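DNA mismatch repair protein MutL (Aquifex aeolicus, PDB 6LZI) probably acts in DNA mismatch repair as the MutL endonuclease, its N-terminal part binding ADP and a magnesium ion in a Bergerat-type ATPase fold. Local coordinates at residues K44-V49 / E138-F143; E209-E214 / R296-K301; T33-E38 / V177-F182. One frame throughout, in Å; residues are numbered along the deposited sequence.

Contact 1 of 3, residues K44-V49 / E138-F143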
# COMPACT_ATOMS: atom_id res chain seq x y z
N LYS A 44 -5.56 15.96 -0.65
CA LYS A 44 -6.91 15.85 -1.16
C LYS A 44 -7.92 16.25 -0.12
O LYS A 44 -7.70 17.14 0.71
CB LYS A 44 -7.20 14.43 -1.60
CG LYS A 44 -6.80 13.43 -0.51
CD LYS A 44 -7.04 11.98 -1.10
CE LYS A 44 -7.54 11.94 -2.58
NZ LYS A 44 -6.28 11.99 -3.56
N ARG A 45 -9.08 15.58 -0.20
CA ARG A 45 -10.12 15.88 0.75
C ARG A 45 -10.21 14.90 1.91
O ARG A 45 -10.41 15.33 3.05
CB ARG A 45 -11.48 16.03 0.01
CG ARG A 45 -12.61 16.18 0.92
CD ARG A 45 -13.84 16.73 0.22
NE ARG A 45 -14.87 17.01 1.21
CZ ARG A 45 -14.86 18.09 1.99
NH1 ARG A 45 -13.90 19.02 1.88
NH2 ARG A 45 -15.82 18.24 2.88
N LEU A 46 -10.12 13.60 1.65
CA LEU A 46 -10.08 12.60 2.70
C LEU A 46 -9.24 11.43 2.24
O LEU A 46 -9.43 10.90 1.14
CB LEU A 46 -11.49 12.11 3.05
CG LEU A 46 -11.46 10.91 4.02
CD1 LEU A 46 -11.11 11.22 5.44
CD2 LEU A 46 -12.82 10.18 3.80
N ILE A 47 -8.39 10.97 3.15
CA ILE A 47 -7.74 9.68 3.10
C ILE A 47 -8.13 8.97 4.37
O ILE A 47 -7.88 9.50 5.48
CB ILE A 47 -6.19 9.89 3.07
CG1 ILE A 47 -5.77 10.60 1.77
CG2 ILE A 47 -5.45 8.58 3.10
CD1 ILE A 47 -4.55 11.48 1.99
N ARG A 48 -8.70 7.76 4.24
CA ARG A 48 -9.10 6.93 5.37
C ARG A 48 -8.51 5.53 5.17
O ARG A 48 -8.57 4.98 4.06
CB ARG A 48 -10.63 6.82 5.47
CG ARG A 48 -10.98 6.00 6.65
CD ARG A 48 -12.50 5.96 6.89
NE ARG A 48 -13.18 5.43 5.72
CZ ARG A 48 -13.37 4.14 5.48
NH1 ARG A 48 -12.91 3.21 6.34
NH2 ARG A 48 -14.01 3.79 4.38
N VAL A 49 -7.86 5.01 6.23
CA VAL A 49 -7.32 3.65 6.20
C VAL A 49 -7.78 2.95 7.45
O VAL A 49 -7.49 3.38 8.57
CB VAL A 49 -5.78 3.66 6.10
CG1 VAL A 49 -5.17 2.23 6.10
CG2 VAL A 49 -5.34 4.33 4.84
N GLU A 138 -8.15 8.90 9.70
CA GLU A 138 -8.79 9.78 8.72
C GLU A 138 -7.93 11.01 8.63
O GLU A 138 -7.70 11.67 9.64
CB GLU A 138 -10.21 10.17 9.16
CG GLU A 138 -11.00 8.90 9.23
CD GLU A 138 -12.45 9.12 9.54
OE1 GLU A 138 -12.86 10.29 9.55
OE2 GLU A 138 -13.14 8.11 9.77
N VAL A 139 -7.45 11.30 7.42
CA VAL A 139 -6.63 12.49 7.14
C VAL A 139 -7.41 13.39 6.18
O VAL A 139 -7.73 12.99 5.05
CB VAL A 139 -5.30 12.03 6.53
CG1 VAL A 139 -4.44 13.21 6.20
CG2 VAL A 139 -4.66 11.09 7.58
N ARG A 140 -7.85 14.55 6.68
CA ARG A 140 -8.68 15.45 5.90
C ARG A 140 -7.93 16.72 5.57
O ARG A 140 -7.16 17.20 6.39
CB ARG A 140 -9.96 15.83 6.65
CG ARG A 140 -10.99 14.66 6.67
CD ARG A 140 -12.32 15.11 7.30
NE ARG A 140 -13.28 14.04 7.02
CZ ARG A 140 -13.95 13.90 5.86
NH1 ARG A 140 -13.79 14.76 4.85
NH2 ARG A 140 -14.77 12.87 5.70
N ASP A 141 -8.29 17.29 4.41
CA ASP A 141 -7.85 18.62 3.99
C ASP A 141 -6.34 18.75 4.04
O ASP A 141 -5.79 19.67 4.66
CB ASP A 141 -8.50 19.67 4.86
CG ASP A 141 -9.99 19.77 4.61
OD1 ASP A 141 -10.48 19.12 3.65
OD2 ASP A 141 -10.65 20.53 5.35
N LEU A 142 -5.68 17.82 3.35
CA LEU A 142 -4.23 17.70 3.46
C LEU A 142 -3.66 19.01 2.98
O LEU A 142 -4.14 19.58 1.99
CB LEU A 142 -3.75 16.51 2.62
CG LEU A 142 -2.25 16.20 2.54
CD1 LEU A 142 -1.82 15.81 3.97
CD2 LEU A 142 -1.94 15.10 1.52
N PHE A 143 -2.64 19.51 3.72
CA PHE A 143 -1.95 20.82 3.49
C PHE A 143 -2.92 22.02 3.53
O PHE A 143 -2.67 23.05 2.89
CB PHE A 143 -1.19 20.80 2.16
CG PHE A 143 -0.23 19.64 2.03
CD1 PHE A 143 0.79 19.49 3.00
CD2 PHE A 143 -0.31 18.78 0.95
CE1 PHE A 143 1.70 18.42 2.88
CE2 PHE A 143 0.61 17.70 0.82
CZ PHE A 143 1.60 17.56 1.84
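L46 of one strand lies obliquely across R140 of its antiparallel neighbour in the eight-stranded sheet of the Bergerat-type ATPase fold. R140 CG stands beside the backbone N (chi1 -74°) and the chain runs on extended to NE, past L46 CD1, which touches R140 CG at 3.7 Å and sits above one face of the guanidinium, toward its rim. An arginine suits this place because its aliphatic stem gives the leucine something to pack on. On the same side of the sheet R48 and E138 run side by side, pointing the same way. They touch through R48 CG and CD, which lie against E138 CG and OE2, for R48 spends its charge on E36, E38 and E136, and E138 on R104. On the other face I47 and V139 meet CB to CB, branched residues suited to the interior, against helix 16-29. Between them run two nearly straight backbone bonds, V139 N to I47 O at 2.7 Å and I47 N to V139 O at 2.9 Å. Near the classic beta bulge at R45 and L46, R45 NH1 makes a long salt bridge to D141 OD1, 3.9 Å away, with the oxygen well out of the guanidinium plane.

Contact 2 of 3, residues E209-E214 / R296-K301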
# COMPACT_ATOMS: atom_id res chain seq x y z
N GLU A 209 2.17 -17.37 -16.40
CA GLU A 209 3.00 -18.55 -16.25
C GLU A 209 4.04 -18.20 -15.20
O GLU A 209 4.61 -17.09 -15.24
CB GLU A 209 3.71 -18.96 -17.54
CG GLU A 209 4.58 -20.20 -17.36
CD GLU A 209 5.22 -20.69 -18.68
OE1 GLU A 209 5.87 -21.76 -18.66
OE2 GLU A 209 5.04 -20.01 -19.72
N GLU A 210 4.23 -19.11 -14.25
CA GLU A 210 5.18 -18.93 -13.18
C GLU A 210 6.51 -19.55 -13.58
O GLU A 210 6.56 -20.72 -13.96
CB GLU A 210 4.63 -19.59 -11.91
CG GLU A 210 5.58 -19.58 -10.73
CD GLU A 210 4.91 -20.07 -9.46
OE1 GLU A 210 3.76 -20.53 -9.52
OE2 GLU A 210 5.55 -19.96 -8.40
N LEU A 211 7.58 -18.77 -13.46
CA LEU A 211 8.94 -19.16 -13.78
C LEU A 211 9.79 -19.07 -12.51
O LEU A 211 9.52 -18.26 -11.63
CB LEU A 211 9.52 -18.25 -14.81
CG LEU A 211 8.74 -18.14 -16.13
CD1 LEU A 211 9.37 -17.04 -17.04
CD2 LEU A 211 8.66 -19.48 -16.83
N TYR A 212 10.84 -19.88 -12.43
CA TYR A 212 11.62 -19.94 -11.20
C TYR A 212 13.08 -20.23 -11.56
O TYR A 212 13.36 -20.99 -12.49
CB TYR A 212 11.05 -21.02 -10.28
CG TYR A 212 11.79 -21.27 -8.98
CD1 TYR A 212 11.49 -20.54 -7.83
CD2 TYR A 212 12.74 -22.28 -8.88
CE1 TYR A 212 12.14 -20.78 -6.63
CE2 TYR A 212 13.39 -22.53 -7.69
CZ TYR A 212 13.08 -21.77 -6.57
OH TYR A 212 13.74 -22.03 -5.39
N ALA A 213 14.00 -19.63 -10.80
CA ALA A 213 15.43 -19.92 -10.97
C ALA A 213 16.18 -19.51 -9.71
O ALA A 213 15.92 -18.44 -9.16
CB ALA A 213 16.01 -19.20 -12.19
N GLU A 214 17.11 -20.35 -9.27
CA GLU A 214 17.78 -20.15 -7.99
C GLU A 214 19.32 -20.16 -8.06
O GLU A 214 19.96 -21.21 -8.09
CB GLU A 214 17.32 -21.22 -7.01
CG GLU A 214 17.84 -21.07 -5.60
CD GLU A 214 17.18 -22.06 -4.65
OE1 GLU A 214 15.93 -22.08 -4.59
OE2 GLU A 214 17.92 -22.82 -3.99
N ARG A 296 18.03 -13.50 -17.31
CA ARG A 296 17.91 -13.97 -18.70
C ARG A 296 17.88 -15.49 -18.77
O ARG A 296 17.24 -16.04 -19.67
CB ARG A 296 19.03 -13.36 -19.56
CG ARG A 296 20.25 -14.21 -19.87
CD ARG A 296 21.31 -13.41 -20.70
NE ARG A 296 20.78 -12.93 -21.98
CZ ARG A 296 20.59 -11.64 -22.30
NH1 ARG A 296 20.90 -10.68 -21.45
NH2 ARG A 296 20.08 -11.32 -23.49
N GLU A 297 18.51 -16.19 -17.83
CA GLU A 297 18.32 -17.63 -17.71
C GLU A 297 16.86 -17.97 -17.39
O GLU A 297 16.26 -18.86 -18.00
CB GLU A 297 19.28 -18.18 -16.65
CG GLU A 297 18.94 -19.56 -16.06
CD GLU A 297 20.13 -20.18 -15.34
OE1 GLU A 297 20.09 -21.39 -15.04
OE2 GLU A 297 21.12 -19.47 -15.10
N LEU A 298 16.29 -17.23 -16.44
CA LEU A 298 14.87 -17.34 -16.11
C LEU A 298 13.97 -17.12 -17.33
O LEU A 298 12.96 -17.82 -17.50
CB LEU A 298 14.58 -16.32 -15.02
CG LEU A 298 13.27 -16.10 -14.30
CD1 LEU A 298 12.27 -15.44 -15.22
CD2 LEU A 298 12.75 -17.39 -13.73
N ALA A 299 14.31 -16.16 -18.19
CA ALA A 299 13.47 -15.83 -19.33
C ALA A 299 13.37 -16.95 -20.36
O ALA A 299 12.57 -16.83 -21.30
CB ALA A 299 13.95 -14.54 -20.02
N GLY A 300 14.19 -17.99 -20.27
CA GLY A 300 14.14 -19.06 -21.24
C GLY A 300 13.31 -20.22 -20.76
O GLY A 300 13.18 -21.21 -21.49
N LYS A 301 12.70 -20.09 -19.58
CA LYS A 301 12.12 -21.22 -18.89
C LYS A 301 10.63 -21.39 -19.14
O LYS A 301 10.03 -22.29 -18.55
CB LYS A 301 12.37 -21.11 -17.38
CG LYS A 301 13.71 -21.58 -16.80
CD LYS A 301 14.74 -21.87 -17.84
CE LYS A 301 14.70 -23.38 -18.22
NZ LYS A 301 15.37 -23.74 -19.50
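L298 of helix 292-298 presses its CD2 methyl onto the backbone and side chains of edge strand 209-213, in the second, S5-like domain of this MutL fragment. Its CG stands anti to the backbone N (chi1 -177°), which carries CG toward the strand; chi2 (-73°) then sets the two methyls. CD2 is 3.5 Å from L211 CB and 3.4 Å from Y212 N, while A213 CB lies a little farther from it, at 4.0 Å. Alanine suits that position because its single methyl touches the leucine without pushing the helix away. The L211 and L298 side chains cross each other at a slant, L211 CD1 lying 3.8 Å from L298 CD1, and F255 touches both leucines.

Beyond this close apolar patch the contact thins. A type I turn runs from L298 to K301, and in it K301 N bonds to L298 O. L211 CD2 still reaches the K301 backbone, 3.6 Å from its O, and meets K301 CB, but the lysine is exposed and bent at chi2 and chi3. A long, flexible, charged side chain suits this margin, where its polar end can stay in solvent. E209 lies at the same margin, its OE1 accepting a hydrogen bond from the backbone N of K303. Y212 points away from the helix.

No hydrogen bond or salt bridge joins the two segments. Their attachment therefore rests on van der Waals contact and the burial of leucine and alanine methyls, which depends on close fit and imposes little directionality.

Contact 3 of 3, residues T33-E38 / V177-F182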
# COMPACT_ATOMS: atom_id res chain seq x y z
N THR A 33 -5.06 -8.34 8.62
CA THR A 33 -5.36 -9.20 7.46
C THR A 33 -6.40 -8.58 6.51
O THR A 33 -6.68 -9.15 5.44
CB THR A 33 -5.86 -10.58 7.93
OG1 THR A 33 -7.04 -10.40 8.70
CG2 THR A 33 -4.77 -11.31 8.79
N LYS A 34 -6.97 -7.43 6.86
CA LYS A 34 -7.89 -6.71 6.00
C LYS A 34 -7.56 -5.24 6.14
O LYS A 34 -7.51 -4.74 7.27
CB LYS A 34 -9.34 -6.99 6.45
CG LYS A 34 -9.53 -8.49 6.46
CD LYS A 34 -10.87 -8.92 5.89
CE LYS A 34 -10.92 -10.47 5.83
NZ LYS A 34 -11.37 -11.01 7.17
N VAL A 35 -7.19 -4.63 5.01
CA VAL A 35 -6.86 -3.21 4.94
C VAL A 35 -7.83 -2.53 3.98
O VAL A 35 -7.93 -2.92 2.81
CB VAL A 35 -5.42 -3.04 4.47
CG1 VAL A 35 -5.13 -1.52 4.29
CG2 VAL A 35 -4.42 -3.70 5.47
N GLU A 36 -8.49 -1.49 4.46
CA GLU A 36 -9.49 -0.83 3.64
C GLU A 36 -9.03 0.60 3.48
O GLU A 36 -8.76 1.26 4.49
CB GLU A 36 -10.83 -0.85 4.36
CG GLU A 36 -11.96 -0.22 3.58
CD GLU A 36 -13.25 -0.31 4.40
OE1 GLU A 36 -13.72 -1.45 4.57
OE2 GLU A 36 -13.70 0.73 4.93
N VAL A 37 -8.95 1.07 2.22
CA VAL A 37 -8.57 2.44 1.94
C VAL A 37 -9.69 3.17 1.23
O VAL A 37 -10.29 2.65 0.27
CB VAL A 37 -7.33 2.47 1.04
CG1 VAL A 37 -6.85 3.92 0.81
CG2 VAL A 37 -6.17 1.59 1.65
N GLU A 38 -9.92 4.42 1.62
CA GLU A 38 -10.90 5.26 0.93
C GLU A 38 -10.24 6.60 0.67
O GLU A 38 -9.59 7.16 1.54
CB GLU A 38 -12.18 5.43 1.76
CG GLU A 38 -13.04 6.49 1.15
CD GLU A 38 -14.40 6.57 1.78
OE1 GLU A 38 -14.52 6.09 2.95
OE2 GLU A 38 -15.33 7.09 1.09
N VAL A 177 -3.26 -10.87 2.61
CA VAL A 177 -3.97 -9.71 3.14
C VAL A 177 -5.06 -9.31 2.17
O VAL A 177 -4.84 -9.28 0.96
CB VAL A 177 -3.02 -8.54 3.40
CG1 VAL A 177 -3.78 -7.27 3.94
CG2 VAL A 177 -2.02 -9.02 4.47
N GLU A 178 -6.22 -8.98 2.70
CA GLU A 178 -7.26 -8.43 1.84
C GLU A 178 -7.07 -6.94 1.72
O GLU A 178 -6.75 -6.27 2.70
CB GLU A 178 -8.64 -8.78 2.42
CG GLU A 178 -9.81 -8.17 1.63
CD GLU A 178 -11.11 -8.67 2.20
OE1 GLU A 178 -12.13 -7.99 2.04
OE2 GLU A 178 -11.10 -9.77 2.79
N PHE A 179 -7.26 -6.42 0.52
CA PHE A 179 -7.20 -4.98 0.29
C PHE A 179 -8.45 -4.53 -0.41
O PHE A 179 -8.88 -5.12 -1.40
CB PHE A 179 -5.98 -4.60 -0.59
CG PHE A 179 -4.69 -4.81 0.07
CD1 PHE A 179 -4.10 -3.81 0.82
CD2 PHE A 179 -4.01 -6.04 -0.09
CE1 PHE A 179 -2.91 -4.00 1.45
CE2 PHE A 179 -2.83 -6.25 0.58
CZ PHE A 179 -2.31 -5.25 1.33
N THR A 180 -8.98 -3.41 0.03
CA THR A 180 -10.05 -2.76 -0.67
C THR A 180 -9.67 -1.29 -0.84
O THR A 180 -9.09 -0.70 0.07
CB THR A 180 -11.36 -2.87 0.11
OG1 THR A 180 -11.63 -4.27 0.33
CG2 THR A 180 -12.47 -2.34 -0.70
N LEU A 181 -10.03 -0.71 -2.00
CA LEU A 181 -9.90 0.74 -2.22
C LEU A 181 -11.22 1.26 -2.75
O LEU A 181 -11.70 0.77 -3.76
CB LEU A 181 -8.80 1.04 -3.26
CG LEU A 181 -8.65 2.50 -3.71
CD1 LEU A 181 -8.18 3.46 -2.57
CD2 LEU A 181 -7.63 2.54 -4.88
N PHE A 182 -11.78 2.28 -2.08
CA PHE A 182 -12.88 3.09 -2.56
C PHE A 182 -12.30 4.45 -2.97
O PHE A 182 -11.61 5.08 -2.18
CB PHE A 182 -13.92 3.33 -1.46
CG PHE A 182 -14.55 2.08 -0.93
CD1 PHE A 182 -15.67 1.55 -1.53
CD2 PHE A 182 -14.00 1.40 0.17
CE1 PHE A 182 -16.23 0.38 -1.05
CE2 PHE A 182 -14.57 0.24 0.65
CZ PHE A 182 -15.68 -0.28 0.04
O HOH W 1 -13.41 -2.96 2.67
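V35 and F179 are paired in a parallel bridge between strands 34-40 and 178-183, within the mixed sheet of the Bergerat-type ATPase fold. Five backbone bonds join the strands. V35, V37, E178 and T180 use both N-H and C=O across the pair, while T33 contributes only its O and F182 only its N. V35 N donates to E178 O at 2.9 Å, and V35 O accepts from T180 N. V37 repeats the pattern, its N reaching T180 O at 2.8 Å and its O receiving F182 N. E178 N donates to T33 O along an almost straight line, 174° at the hydrogen, although it stands above the carbonyl plane. The intervening residues bond to the flanking strands, E36 to K50 and E38 to R48, F179 to L191 and L181 to L189, while K34 N bonds to N52 OD1.

V35, V37, F179 and L181 form the apolar face, packed against helices 16-29 and 156-173. Valines suit it because branching at CB fits an extended backbone, and V37 CG1 meets L181 CD1 at 3.7 Å. The other face carries mostly polar residues, and three of its carboxylates are paired: E36 and E38 with R48, and E178, through OE1, with K192. E178 OE2 lies 3.1 Å from K34 CE, the K34 amine standing beyond salt-bridge distance. An alanine in place of E178 would probably leave K192 without its carboxylate mate and remove the acidic group that lies against K34 CD and CE.

F182 lends this face an apolar surface for a glutamate stem. E36 CG is anti to the backbone N (chi1 -179°), which puts it at the ring edge, in plane, 4.0 Å from F182 CE2.

How the contacts relate
From the N terminus, strand 34-40 comes first and strand 46-51 follows it as its antiparallel neighbour. Contact 1 closes when strand 134-140 returns beside 46-51; contact 3 closes later, when 178-183 joins the other side of 34-40. Contact 1 is thus nested inside the loop of contact 3. Together they set four adjacent strands of one sheet in the order 134-140, 46-51, 34-40, 178-183, and the two contacts touch through a salt-bridged arginine. Contact 2 opens only after both have closed, its own loop running from edge strand 209-213 of the five-strand sheet round to helix 292-298 and the turn that follows, near the C terminus. Its nearest atoms are about 17 Å from those of contact 3.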